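Local coordinates for phosphosugar isomerase (Escherichia coli O6:H1, PDB 5UQI), which probably interconverts arabinose 5-phosphate and ribulose 5-phosphate as a sugar isomerase of the SIS family, and binds arabinose 5-phosphate, at residues L18-E23 / P142-A147; A63-A66 / P71-F74; L120-R125 / S130-C135. One frame throughout, in Å; residues are numbered along the deposited sequence.

In the fold
Contacts 2 and 3 both reach the parallel sheet of the SIS domain. Each packs a helix against a strand of a beta-alpha-beta unit, and their centres are about 20 Å apart. Contact 3 (120-125 with 130-135) is buried and held by van der Waals packing of small and aliphatic side chains. Contact 2 (63-66 with 71-74) sits on strand 72-76, outermost within the chain, and is only partly buried. Contact 1 (18-23 with 142-147) is farther from the chain's centre, about 15 Å against 11 Å for the others. Three of its four touching residues are exposed. It ties helix 3-25 to the loop after strand 137-140, the other outermost strand within the chain, through a lysine and a bridging water.

Contact 1. Residues L18-E23 / P142-A147; sequences LKAVEE and PVKSEA
P142 and A20 are joined by one water. The water donates to P142 O at 2.7 Å and to A20 O at 2.8 Å. It links the loop backbone to a carbonyl of helix 3-25. V143 comes next to A20 along the backbone, but its side chain rests on S157 of helix 156-175. A20 also packs on that helix, at C156 and V160.

K144 makes the direct contact. Its chain bends once, at chi2 (82°), and then runs extended to the helix. The end of the chain lies over A20, with K144 CE 3.9 Å from A20 CB. K144 NZ stands 3.7 Å from A20 N, with no hydrogen bond between them, and also comes near the CB of K19. E23 crosses the lysine chain at about a right angle, its CG 4.2 Å from K144 CE. Beyond K144, the loop turns away from 18-23. S145 OG donates to E146 O at 3.2 Å, on a lone pair in the carbonyl plane. The E146 carboxylate is held by S155 and S157.

K144 thus meets the helix with CE and NZ, by van der Waals contact and one weak hydrogen bond from NZ to N16 O, one turn before A20. K19 NZ, 5.2 Å from K144 NZ, would disfavour the lysine's charge. E23 OE2, 5.6 Å from K144 NZ and too far for a salt bridge, would partly offset it.

Contact 2. Residues A63-A66 / P71-F74; sequences ATFA and PSFF
F65 and S72 form the tight part of this contact. Their CB atoms meet at 3.6 Å, the closest approach between the two segments. S72 OG stands 3.9 Å from F65 CB and lies oblique to the phenyl ring. The ring itself leads away from the strand. F65 CG is roughly anti to the carbonyl carbon, its chi1 of -91° swung off the staggered value. This turns the ring into the core, where it meets F48 edge-to-face and touches V168 and A169 of helix 156-175. S72 OG is anti to the backbone N (chi1 -180°). The hydroxyl is hydrogen-bonded to V46 O on the adjacent strand, so this polar atom is satisfied inside the packing.

The two segments close the beta-alpha-beta unit of strand 46-50, helix 52-67 and strand 72-76. The last turn or so of the helix lies against the start of the strand that follows it. P71 and F73 add backbone hydrogen bonds to V46, and F73 also bonds to F48, which fixes strand 72-76 in the parallel sheet.

The A66 side is looser. A66 CB comes no nearer than 4.1 Å to S72 O, and A66 is partly exposed. P71 is exposed, and its CB is directed away from the helix, although its CA lies 4.6 Å from the CA of A66.

Contact 3. Residues L120-R125 / S130-C135; sequences LISFTR and SLAISC
Strand 120-124 and helix 130-134 run nearly antiparallel, at 152°, with their axes 7.7 Å apart at the closest approach. They are the first two elements of a beta-alpha-beta unit that ends in strand 137-140, within the parallel sheet of the SIS domain. L120, S122 and T124 direct their side chains at the helix; I121 and F123 face the other side of the sheet, toward helix 32-41.

C135 fills the end of the contact near L120. Its SG lies between two strand residues, 3.8 Å from L120 CB and 3.7 Å from S122 CB. The sulfur reaches them because it is anti to the carbonyl carbon of C135 (chi1 -72°). C135 CB also sits 3.4 Å from L120 O. The isobutyl group of L120 continues onto L110 and L113 of helix 110-116.

S122 is the middle of the contact. Its CB touches L131 CG as well as the cysteine sulfur. Further along, the methyl of T124 meets a branch of L131, with T124 CG2 3.8 Å from L131 CD2. This leucine also packs on L96 and L110, and its side chain is about 7 Å from the bound arabinose 5-phosphate. T124 OG1 is 3.9 Å from A132 CB, but its polar partners are S126 N and S129 OG, in the turn that leads into the helix. In S122 the hydroxyl sits between the backbone N and the carbonyl carbon (chi1 61°), which carries OG over the helix to within 3.4 Å of A132 CA.

Contact 1. Residues L18-E23 / P142-A147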
loop_
_atom_site.group_PDB
_atom_site.type_symbol
_atom_site.label_atom_id
_atom_site.label_comp_id
_atom_site.label_asym_id
_atom_site.label_seq_id
_atom_site.Cartn_x
_atom_site.Cartn_y
_atom_site.Cartn_z
ATOM N N LEU A 18 -2.292 -7.100 -15.938
ATOM C CA LEU A 18 -0.910 -7.336 -16.287
ATOM C C LEU A 18 -0.299 -6.043 -16.863
ATOM O O LEU A 18 0.806 -5.687 -16.468
ATOM C CB LEU A 18 -0.848 -8.479 -17.312
ATOM C CG LEU A 18 0.557 -8.933 -17.805
ATOM C CD1 LEU A 18 1.225 -9.836 -16.785
ATOM C CD2 LEU A 18 0.459 -9.678 -19.133
ATOM N N LYS A 19 -1.022 -5.372 -17.754
ATOM C CA LYS A 19 -0.497 -4.129 -18.362
ATOM C C LYS A 19 -0.240 -3.051 -17.314
ATOM O O LYS A 19 0.761 -2.338 -17.376
ATOM C CB LYS A 19 -1.433 -3.599 -19.433
ATOM C CG LYS A 19 -1.367 -4.423 -20.716
ATOM C CD LYS A 19 -2.293 -3.778 -21.759
ATOM C CE LYS A 19 -1.712 -2.473 -22.330
ATOM N NZ LYS A 19 -2.764 -1.483 -22.724
ATOM N N ALA A 20 -1.163 -2.946 -16.370
ATOM C CA ALA A 20 -1.026 -1.919 -15.303
ATOM C C ALA A 20 0.241 -2.173 -14.480
ATOM O O ALA A 20 0.940 -1.240 -14.098
ATOM C CB ALA A 20 -2.296 -1.943 -14.452
ATOM N N VAL A 21 0.522 -3.431 -14.191
ATOM C CA VAL A 21 1.751 -3.786 -13.453
ATOM C C VAL A 21 2.994 -3.421 -14.283
ATOM O O VAL A 21 3.914 -2.776 -13.784
ATOM C CB VAL A 21 1.748 -5.257 -13.038
ATOM C CG1 VAL A 21 3.079 -5.678 -12.407
ATOM C CG2 VAL A 21 0.578 -5.482 -12.065
ATOM N N GLU A 22 2.941 -3.750 -15.569
ATOM C CA GLU A 22 4.054 -3.462 -16.468
ATOM C C GLU A 22 4.348 -1.978 -16.511
ATOM O O GLU A 22 5.535 -1.634 -16.534
ATOM C CB GLU A 22 3.714 -3.912 -17.910
ATOM C CG GLU A 22 3.794 -5.388 -18.196
ATOM C CD GLU A 22 3.596 -5.725 -19.699
ATOM O OE1 GLU A 22 3.111 -4.877 -20.464
ATOM O OE2 GLU A 22 3.899 -6.873 -20.116
ATOM N N GLU A 23 3.311 -1.133 -16.530
ATOM C CA GLU A 23 3.401 0.337 -16.617
ATOM C C GLU A 23 4.233 0.785 -15.436
ATOM O O GLU A 23 5.110 1.632 -15.563
ATOM C CB GLU A 23 2.041 1.024 -16.536
ATOM C CG GLU A 23 1.035 0.644 -17.616
ATOM C CD GLU A 23 1.293 1.280 -18.967
ATOM O OE1 GLU A 23 2.019 2.306 -19.031
ATOM O OE2 GLU A 23 0.742 0.752 -19.965
ATOM N N PRO A 142 1.382 5.163 -10.330
ATOM C CA PRO A 142 0.475 5.587 -11.388
ATOM C C PRO A 142 -0.387 4.403 -11.886
ATOM O O PRO A 142 0.122 3.283 -12.091
ATOM C CB PRO A 142 1.437 6.102 -12.476
ATOM C CG PRO A 142 2.667 5.275 -12.295
ATOM C CD PRO A 142 2.753 4.918 -10.832
ATOM N N VAL A 143 -1.682 4.653 -11.998
ATOM C CA VAL A 143 -2.621 3.687 -12.539
ATOM C C VAL A 143 -3.527 4.450 -13.499
ATOM O O VAL A 143 -4.312 5.297 -13.073
ATOM C CB VAL A 143 -3.462 2.997 -11.429
ATOM C CG1 VAL A 143 -4.429 1.976 -12.050
ATOM C CG2 VAL A 143 -2.563 2.352 -10.349
ATOM N N LYS A 144 -3.386 4.131 -14.777
ATOM C CA LYS A 144 -4.090 4.760 -15.910
ATOM C C LYS A 144 -5.614 4.614 -15.884
ATOM O O LYS A 144 -6.362 5.592 -16.083
ATOM C CB LYS A 144 -3.536 4.182 -17.245
ATOM C CG LYS A 144 -2.874 2.772 -17.180
ATOM C CD LYS A 144 -3.834 1.547 -17.212
ATOM C CE LYS A 144 -3.130 0.221 -17.554
ATOM N NZ LYS A 144 -4.008 -0.997 -17.687
ATOM N N SER A 145 -6.058 3.376 -15.671
ATOM C CA SER A 145 -7.453 2.968 -15.790
ATOM C C SER A 145 -7.657 1.741 -14.901
ATOM O O SER A 145 -6.687 1.104 -14.470
ATOM C CB SER A 145 -7.746 2.550 -17.234
ATOM O OG SER A 145 -9.150 2.462 -17.451
ATOM N N GLU A 146 -8.911 1.399 -14.659
ATOM C CA GLU A 146 -9.232 0.074 -14.084
ATOM C C GLU A 146 -9.491 -0.931 -15.193
ATOM O O GLU A 146 -9.470 -0.557 -16.365
ATOM C CB GLU A 146 -10.402 0.154 -13.106
ATOM C CG GLU A 146 -10.129 1.065 -11.904
ATOM C CD GLU A 146 -9.062 0.585 -10.913
ATOM O OE1 GLU A 146 -8.385 -0.483 -11.118
ATOM O OE2 GLU A 146 -8.903 1.322 -9.910
ATOM N N ALA A 147 -9.692 -2.204 -14.836
ATOM C CA ALA A 147 -9.792 -3.264 -15.849
ATOM C C ALA A 147 -11.186 -3.361 -16.445
ATOM O O ALA A 147 -11.339 -3.942 -17.520
ATOM C CB ALA A 147 -9.352 -4.614 -15.249
HETATM O O HOH W 1 -0.517 1.125 -13.558
#

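Contact 2. Residues A63-A66 / P71-F74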
loop_
_atom_site.group_PDB
_atom_site.type_symbol
_atom_site.label_atom_id
_atom_site.label_comp_id
_atom_site.label_asym_id
_atom_site.label_seq_id
_atom_site.Cartn_x
_atom_site.Cartn_y
_atom_site.Cartn_z
ATOM N N ALA A 63 0.456 -7.704 6.763
ATOM C CA ALA A 63 0.749 -9.077 7.120
ATOM C C ALA A 63 2.044 -9.539 6.420
ATOM O O ALA A 63 2.861 -10.203 7.040
ATOM C CB ALA A 63 -0.454 -9.969 6.755
ATOM N N THR A 64 2.223 -9.132 5.165
ATOM C CA THR A 64 3.439 -9.540 4.389
ATOM C C THR A 64 4.691 -8.865 4.985
ATOM O O THR A 64 5.726 -9.519 5.150
ATOM C CB THR A 64 3.195 -9.185 2.929
ATOM O OG1 THR A 64 2.329 -10.260 2.453
ATOM C CG2 THR A 64 4.473 -9.327 2.126
ATOM N N PHE A 65 4.578 -7.581 5.362
ATOM C CA PHE A 65 5.729 -6.941 6.013
ATOM C C PHE A 65 6.074 -7.713 7.264
ATOM O O PHE A 65 7.245 -8.067 7.489
ATOM C CB PHE A 65 5.364 -5.462 6.426
ATOM C CG PHE A 65 5.687 -4.435 5.363
ATOM C CD1 PHE A 65 5.274 -4.556 3.998
ATOM C CD2 PHE A 65 6.316 -3.287 5.779
ATOM C CE1 PHE A 65 5.651 -3.583 3.051
ATOM C CE2 PHE A 65 6.639 -2.295 4.839
ATOM C CZ PHE A 65 6.307 -2.452 3.506
ATOM N N ALA A 66 5.073 -8.023 8.106
ATOM C CA ALA A 66 5.361 -8.679 9.378
ATOM C C ALA A 66 5.984 -10.065 9.189
ATOM O O ALA A 66 6.944 -10.449 9.932
ATOM C CB ALA A 66 4.076 -8.828 10.179
ATOM N N PRO A 71 7.976 -5.498 11.549
ATOM C CA PRO A 71 6.774 -5.490 12.373
ATOM C C PRO A 71 5.837 -4.399 11.802
ATOM O O PRO A 71 6.238 -3.237 11.630
ATOM C CB PRO A 71 7.278 -5.187 13.779
ATOM C CG PRO A 71 8.604 -6.017 13.754
ATOM C CD PRO A 71 9.177 -5.657 12.413
ATOM N N SER A 72 4.582 -4.790 11.640
ATOM C CA SER A 72 3.603 -3.943 10.921
ATOM C C SER A 72 2.226 -4.434 11.295
ATOM O O SER A 72 2.051 -5.596 11.563
ATOM C CB SER A 72 3.798 -4.175 9.435
ATOM O OG SER A 72 2.923 -3.421 8.657
ATOM N N PHE A 73 1.235 -3.549 11.292
ATOM C CA PHE A 73 -0.149 -3.982 11.382
ATOM C C PHE A 73 -1.034 -2.933 10.679
ATOM O O PHE A 73 -0.566 -1.878 10.268
ATOM C CB PHE A 73 -0.616 -4.181 12.867
ATOM C CG PHE A 73 -0.579 -2.916 13.729
ATOM C CD1 PHE A 73 0.627 -2.387 14.212
ATOM C CD2 PHE A 73 -1.787 -2.252 14.059
ATOM C CE1 PHE A 73 0.615 -1.226 14.999
ATOM C CE2 PHE A 73 -1.819 -1.081 14.858
ATOM C CZ PHE A 73 -0.599 -0.562 15.330
ATOM N N PHE A 74 -2.308 -3.298 10.540
ATOM C CA PHE A 74 -3.268 -2.500 9.806
ATOM C C PHE A 74 -4.253 -1.849 10.749
ATOM O O PHE A 74 -4.758 -2.487 11.696
ATOM C CB PHE A 74 -4.033 -3.486 8.873
ATOM C CG PHE A 74 -5.246 -2.838 8.231
ATOM C CD1 PHE A 74 -5.093 -1.882 7.222
ATOM C CD2 PHE A 74 -6.558 -3.207 8.638
ATOM C CE1 PHE A 74 -6.232 -1.306 6.593
ATOM C CE2 PHE A 74 -7.678 -2.578 7.977
ATOM C CZ PHE A 74 -7.510 -1.660 6.989
#

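Contact 3. Residues L120-R125 / S130-C135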
loop_
_atom_site.group_PDB
_atom_site.type_symbol
_atom_site.label_atom_id
_atom_site.label_comp_id
_atom_site.label_asym_id
_atom_site.label_seq_id
_atom_site.Cartn_x
_atom_site.Cartn_y
_atom_site.Cartn_z
ATOM N N LEU A 120 4.668 10.282 7.963
ATOM C CA LEU A 120 3.534 9.816 7.136
ATOM C C LEU A 120 3.997 9.576 5.728
ATOM O O LEU A 120 4.563 10.433 5.085
ATOM C CB LEU A 120 2.362 10.819 7.135
ATOM C CG LEU A 120 1.893 11.291 8.516
ATOM C CD1 LEU A 120 0.766 12.317 8.240
ATOM C CD2 LEU A 120 1.458 10.110 9.430
ATOM N N ILE A 121 3.651 8.392 5.177
ATOM C CA ILE A 121 3.941 8.031 3.807
ATOM C C ILE A 121 2.601 7.800 3.126
ATOM O O ILE A 121 1.723 7.194 3.733
ATOM C CB ILE A 121 4.737 6.683 3.805
ATOM C CG1 ILE A 121 6.112 6.945 4.463
ATOM C CG2 ILE A 121 4.907 6.137 2.386
ATOM C CD1 ILE A 121 6.813 5.625 4.765
ATOM N N SER A 122 2.428 8.262 1.904
ATOM C CA SER A 122 1.221 7.966 1.156
ATOM C C SER A 122 1.526 7.118 -0.069
ATOM O O SER A 122 2.562 7.277 -0.701
ATOM C CB SER A 122 0.430 9.214 0.712
ATOM O OG SER A 122 1.303 10.027 -0.171
ATOM N N PHE A 123 0.624 6.170 -0.390
ATOM C CA PHE A 123 0.656 5.512 -1.677
ATOM C C PHE A 123 -0.593 5.931 -2.412
ATOM O O PHE A 123 -1.732 5.538 -2.012
ATOM C CB PHE A 123 0.549 3.962 -1.461
ATOM C CG PHE A 123 1.798 3.244 -0.932
ATOM C CD1 PHE A 123 2.934 3.886 -0.445
ATOM C CD2 PHE A 123 1.762 1.819 -0.823
ATOM C CE1 PHE A 123 4.033 3.175 0.010
ATOM C CE2 PHE A 123 2.854 1.114 -0.315
ATOM C CZ PHE A 123 3.998 1.771 0.072
ATOM N N THR A 124 -0.477 6.721 -3.503
ATOM C CA THR A 124 -1.623 7.242 -4.264
ATOM C C THR A 124 -1.232 7.294 -5.727
ATOM O O THR A 124 -0.038 7.153 -6.022
ATOM C CB THR A 124 -2.086 8.665 -3.818
ATOM O OG1 THR A 124 -1.195 9.673 -4.362
ATOM C CG2 THR A 124 -2.120 8.816 -2.255
ATOM N N ARG A 125 -2.200 7.600 -6.565
ATOM C CA ARG A 125 -1.923 7.676 -7.981
ATOM C C ARG A 125 -1.308 9.016 -8.362
ATOM O O ARG A 125 -0.985 9.186 -9.554
ATOM C CB ARG A 125 -3.204 7.396 -8.759
ATOM C CG ARG A 125 -4.166 8.524 -8.872
ATOM C CD ARG A 125 -5.443 8.064 -9.593
ATOM N NE ARG A 125 -6.423 9.101 -9.409
ATOM C CZ ARG A 125 -7.744 8.923 -9.334
ATOM N NH1 ARG A 125 -8.262 7.697 -9.393
ATOM N NH2 ARG A 125 -8.547 9.981 -9.159
ATOM N N SER A 130 -4.680 15.331 -2.350
ATOM C CA SER A 130 -4.797 15.879 -1.009
ATOM C C SER A 130 -3.987 15.101 0.003
ATOM O O SER A 130 -3.245 15.639 0.781
ATOM C CB SER A 130 -6.266 15.951 -0.581
ATOM O OG SER A 130 -7.001 16.851 -1.450
ATOM N N LEU A 131 -4.121 13.772 -0.045
ATOM C CA LEU A 131 -3.330 12.953 0.859
ATOM C C LEU A 131 -1.795 13.075 0.668
ATOM O O LEU A 131 -1.061 13.237 1.624
ATOM C CB LEU A 131 -3.719 11.439 0.681
ATOM C CG LEU A 131 -2.940 10.491 1.587
ATOM C CD1 LEU A 131 -3.165 10.748 3.060
ATOM C CD2 LEU A 131 -3.390 9.045 1.269
ATOM N N ALA A 132 -1.362 12.997 -0.593
ATOM C CA ALA A 132 0.043 13.038 -0.936
ATOM C C ALA A 132 0.703 14.361 -0.513
ATOM O O ALA A 132 1.786 14.329 0.034
ATOM C CB ALA A 132 0.219 12.787 -2.399
ATOM N N ILE A 133 -0.044 15.444 -0.732
ATOM C CA ILE A 133 0.418 16.787 -0.335
ATOM C C ILE A 133 0.617 16.914 1.169
ATOM O O ILE A 133 1.476 17.671 1.637
ATOM C CB ILE A 133 -0.612 17.865 -0.820
ATOM C CG1 ILE A 133 -0.509 18.027 -2.329
ATOM C CG2 ILE A 133 -0.424 19.221 -0.124
ATOM C CD1 ILE A 133 0.825 18.520 -2.849
ATOM N N SER A 134 -0.176 16.171 1.968
ATOM C CA SER A 134 -0.145 16.205 3.407
ATOM C C SER A 134 0.794 15.238 4.038
ATOM O O SER A 134 1.026 15.302 5.221
ATOM C CB SER A 134 -1.538 15.889 3.916
ATOM O OG SER A 134 -2.393 16.961 3.576
ATOM N N CYS A 135 1.418 14.366 3.250
ATOM C CA CYS A 135 2.332 13.430 3.837
ATOM C C CYS A 135 3.799 13.842 3.748
ATOM O O CYS A 135 4.181 14.744 2.972
ATOM C CB CYS A 135 2.153 12.023 3.207
ATOM S SG CYS A 135 0.581 11.247 3.777
#